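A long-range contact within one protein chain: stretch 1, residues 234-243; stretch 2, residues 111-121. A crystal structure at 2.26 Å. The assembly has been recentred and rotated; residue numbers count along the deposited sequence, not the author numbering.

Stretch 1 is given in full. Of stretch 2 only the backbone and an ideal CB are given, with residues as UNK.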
# COMPACT_ATOMS: atom_id res chain seq x y z
N ALA A 234 20.03 -28.65 -12.33
CA ALA A 234 19.56 -29.41 -11.18
C ALA A 234 18.97 -28.44 -10.15
O ALA A 234 17.95 -28.74 -9.53
CB ALA A 234 20.70 -30.20 -10.55
N ALA A 235 19.62 -27.29 -9.98
CA ALA A 235 19.15 -26.28 -9.03
C ALA A 235 17.75 -25.79 -9.43
O ALA A 235 16.88 -25.61 -8.57
CB ALA A 235 20.14 -25.09 -8.98
N MSE A 236 17.55 -25.58 -10.73
CA MSE A 236 16.26 -25.13 -11.25
C MSE A 236 15.15 -26.15 -10.98
O MSE A 236 14.09 -25.79 -10.48
CB MSE A 236 16.35 -24.87 -12.76
CG MSE A 236 17.35 -23.82 -13.15
SE MSE A 236 17.17 -22.22 -12.06
CE MSE A 236 18.52 -22.59 -10.72
N ALA A 237 15.42 -27.40 -11.33
CA ALA A 237 14.44 -28.47 -11.15
C ALA A 237 14.03 -28.57 -9.69
O ALA A 237 12.85 -28.72 -9.38
CB ALA A 237 15.02 -29.81 -11.62
N GLN A 238 14.99 -28.47 -8.79
CA GLN A 238 14.69 -28.55 -7.37
C GLN A 238 13.96 -27.30 -6.89
O GLN A 238 13.06 -27.39 -6.06
CB GLN A 238 15.97 -28.75 -6.56
CG GLN A 238 16.66 -30.07 -6.86
CD GLN A 238 17.93 -30.25 -6.07
OE1 GLN A 238 17.91 -30.36 -4.84
NE2 GLN A 238 19.06 -30.25 -6.77
N THR A 239 14.36 -26.14 -7.40
CA THR A 239 13.73 -24.89 -7.02
C THR A 239 12.27 -24.86 -7.48
O THR A 239 11.38 -24.49 -6.71
CB THR A 239 14.45 -23.70 -7.64
OG1 THR A 239 15.78 -23.65 -7.12
CG2 THR A 239 13.74 -22.41 -7.30
N ALA A 240 12.03 -25.28 -8.73
CA ALA A 240 10.69 -25.32 -9.28
C ALA A 240 9.74 -26.12 -8.39
O ALA A 240 8.69 -25.62 -8.00
CB ALA A 240 10.71 -25.91 -10.70
N ARG A 241 10.09 -27.36 -8.05
CA ARG A 241 9.17 -28.11 -7.19
C ARG A 241 9.11 -27.58 -5.77
O ARG A 241 8.16 -27.84 -5.05
CB ARG A 241 9.47 -29.62 -7.20
CG ARG A 241 10.91 -30.05 -7.20
CD ARG A 241 11.08 -31.18 -8.21
NE ARG A 241 11.16 -30.67 -9.58
CZ ARG A 241 10.91 -31.37 -10.68
NH1 ARG A 241 11.02 -30.80 -11.87
NH2 ARG A 241 10.54 -32.64 -10.58
N GLY A 242 10.11 -26.81 -5.37
CA GLY A 242 10.08 -26.24 -4.03
C GLY A 242 9.06 -25.11 -3.99
O GLY A 242 8.56 -24.76 -2.93
N LEU A 243 8.75 -24.55 -5.16
CA LEU A 243 7.80 -23.44 -5.27
C LEU A 243 6.36 -23.87 -5.02
O LEU A 243 5.49 -23.03 -4.85
CB LEU A 243 7.90 -22.79 -6.65
CG LEU A 243 9.19 -21.99 -6.92
CD1 LEU A 243 9.18 -21.44 -8.33
CD2 LEU A 243 9.30 -20.86 -5.91
N UNK A 111 25.04 -25.31 -4.72
CA UNK A 111 25.05 -26.55 -3.96
C UNK A 111 24.28 -27.68 -4.63
O UNK A 111 23.44 -27.44 -5.49
CB UNK A 111 24.47 -26.30 -2.57
N UNK A 112 24.60 -28.90 -4.24
CA UNK A 112 23.98 -30.10 -4.78
C UNK A 112 22.49 -30.15 -4.42
O UNK A 112 21.69 -30.72 -5.16
CB UNK A 112 24.70 -31.35 -4.26
N UNK A 113 22.13 -29.55 -3.29
CA UNK A 113 20.73 -29.54 -2.86
C UNK A 113 20.43 -28.35 -1.93
O UNK A 113 21.28 -27.48 -1.74
CB UNK A 113 20.39 -30.85 -2.15
N UNK A 114 19.23 -28.33 -1.37
CA UNK A 114 18.84 -27.25 -0.48
C UNK A 114 18.24 -26.07 -1.24
O UNK A 114 18.75 -24.95 -1.18
CB UNK A 114 20.05 -26.79 0.34
N UNK A 115 17.15 -26.33 -1.96
CA UNK A 115 16.51 -25.27 -2.73
C UNK A 115 15.06 -25.03 -2.33
O UNK A 115 14.23 -24.73 -3.18
CB UNK A 115 16.58 -25.60 -4.22
N UNK A 116 14.77 -25.16 -1.04
CA UNK A 116 13.43 -24.94 -0.54
C UNK A 116 13.33 -23.51 -0.04
O UNK A 116 14.33 -22.80 0.01
CB UNK A 116 13.08 -25.94 0.57
N UNK A 117 12.12 -23.10 0.32
CA UNK A 117 11.90 -21.74 0.83
C UNK A 117 12.90 -21.38 1.93
O UNK A 117 13.60 -20.37 1.82
CB UNK A 117 10.47 -21.60 1.36
N UNK A 118 12.95 -22.20 2.97
CA UNK A 118 13.86 -21.97 4.10
C UNK A 118 15.30 -21.75 3.68
O UNK A 118 15.97 -20.85 4.18
CB UNK A 118 13.80 -23.15 5.07
N UNK A 119 15.77 -22.58 2.75
CA UNK A 119 17.14 -22.46 2.27
C UNK A 119 17.38 -21.05 1.74
O UNK A 119 18.30 -20.38 2.18
CB UNK A 119 17.43 -23.50 1.19
N UNK A 120 16.54 -20.60 0.81
CA UNK A 120 16.69 -19.26 0.25
C UNK A 120 16.47 -18.17 1.30
O UNK A 120 17.10 -17.11 1.26
CB UNK A 120 15.71 -19.07 -0.91
N UNK A 121 15.55 -18.43 2.23
CA UNK A 121 15.24 -17.47 3.28
C UNK A 121 16.43 -17.28 4.22
O UNK A 121 16.76 -16.14 4.59
CB UNK A 121 14.01 -17.93 4.07

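Position 111 has phi/psi of -54/160 and an ideal CB with nothing of stretch 1 within 5.5 Å. The extended angles fit many residues, proline among them, and Pro 111 is found.

Position 112 directs its CB away from the helix, so the side chain is barely constrained and a polar one would suit. What matters is the backbone: its carbonyl O lies 3.1 Å from Gln 238 NE2, with an N-H...acceptor angle of 174°, a nearly linear hydrogen bond that any residue could accept. The deposited residue is Glu 112, its side chain remaining at least 6.1 Å from stretch 1.

At 113 the CB points away overall, yet its ideal position is 3.7 Å from Gln 238 OE1. With the amide nitrogen already directed at 112, that oxygen invites a short donor; serine, threonine or asparagine would be reasonable. Thr 113 is present, and its OG1 donates to Gln 238 OE1 at 2.9 Å.

Position 114 has phi/psi of 88/60, where a CB would be jammed against the preceding carbonyl O. This alone calls for glycine, irrespective of stretch 1, and Gly 114 is found.

Position 115 points toward the helix. Its ideal CB is 3.6 Å from Thr 239 OG1 and 4.0 Å from Gln 238 CB, and the direction leads past Ala 235, whose small side chain leaves room for something broad and flat. A large aromatic or a long aliphatic residue would fit. Tyr 115, with chi1 of -67° (m), lays one ring face over Ala 235: the CA is 4.0 Å from the ring centroid and 12° off the normal, a CH-pi contact, while Ala 235 CB packs 3.5 Å from Tyr 115 CZ. Gln 238 OE1 lies at the ring edge, 3.8 Å from Tyr 115 CD1. Tyr 115 OH donates to Pro 111 O at 2.7 Å, tying the loop back on itself. Water 1 donates to both Tyr 115 O (2.8 Å) and Thr 239 O (3.1 Å).

Position 116 is the N-cap of the following helix, and its CB points away, 5.5 Å from Gly 242 CA. A polar residue is plausible, and a long one could curl back. Glu 116 does so, bringing OE2 to 3.6 Å from Gly 242 CA; an ideal CB on that glycine would lie 2.9 Å from Glu 116 OE2, a clash. Water 3 donates to Glu 116 OE2 (2.5 Å) and Gln 238 O (2.6 Å).

Positions 117, 118, 119 and 121 are helical with no CB within 5.5 Å of stretch 1, so small or polar residues suit; Ala 117, Asn 118, Asp 119 and Ala 121 occupy them, and Asp 119 OD2 accepts from Glu 116 N at 2.7 Å.

Position 120 points toward stretch 1 from a distance, so only a long side chain could arrive. Tyr 120 OH donates to Thr 239 OG1 at 2.7 Å, and Thr 239 OG1 in turn donates to Ala 235 O at 2.7 Å.

Stretch 2 111-121: PETGYEANDYA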
# COMPACT_ATOMS: atom_id res chain seq x y z
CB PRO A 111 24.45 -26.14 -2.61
CG PRO A 111 23.60 -24.95 -2.96
CD PRO A 111 24.50 -24.21 -3.91
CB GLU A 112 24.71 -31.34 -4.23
CG GLU A 112 24.35 -32.67 -4.87
CD GLU A 112 25.22 -33.82 -4.35
OE1 GLU A 112 25.19 -34.10 -3.13
OE2 GLU A 112 25.94 -34.44 -5.17
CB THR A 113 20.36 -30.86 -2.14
OG1 THR A 113 18.94 -31.05 -2.19
CG2 THR A 113 20.81 -30.82 -0.67
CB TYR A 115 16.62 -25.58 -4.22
CG TYR A 115 18.04 -25.51 -4.71
CD1 TYR A 115 18.86 -26.64 -4.71
CD2 TYR A 115 18.59 -24.30 -5.13
CE1 TYR A 115 20.20 -26.55 -5.11
CE2 TYR A 115 19.92 -24.20 -5.53
CZ TYR A 115 20.72 -25.33 -5.53
OH TYR A 115 22.01 -25.23 -5.98
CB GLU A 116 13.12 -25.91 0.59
CG GLU A 116 13.17 -27.37 0.18
CD GLU A 116 12.14 -27.71 -0.88
OE1 GLU A 116 10.92 -27.70 -0.57
OE2 GLU A 116 12.54 -27.98 -2.03
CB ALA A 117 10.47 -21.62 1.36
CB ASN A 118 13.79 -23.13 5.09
CG ASN A 118 12.58 -23.05 6.00
OD1 ASN A 118 12.32 -23.96 6.79
ND2 ASN A 118 11.82 -21.96 5.89
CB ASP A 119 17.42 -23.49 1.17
CG ASP A 119 17.25 -24.92 1.67
OD1 ASP A 119 17.92 -25.27 2.67
OD2 ASP A 119 16.45 -25.68 1.07
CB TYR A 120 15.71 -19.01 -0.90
CG TYR A 120 16.03 -19.68 -2.22
CD1 TYR A 120 15.52 -20.94 -2.52
CD2 TYR A 120 16.79 -19.02 -3.18
CE1 TYR A 120 15.76 -21.53 -3.76
CE2 TYR A 120 17.04 -19.60 -4.42
CZ TYR A 120 16.52 -20.86 -4.71
OH TYR A 120 16.77 -21.45 -5.93
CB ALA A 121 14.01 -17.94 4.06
O HOH W 1 11.95 -23.35 -3.92
O HOH W 2 16.32 -28.80 -2.24
O HOH W 3 13.04 -29.14 -4.14
O HOH W 4 9.93 -24.96 -0.68
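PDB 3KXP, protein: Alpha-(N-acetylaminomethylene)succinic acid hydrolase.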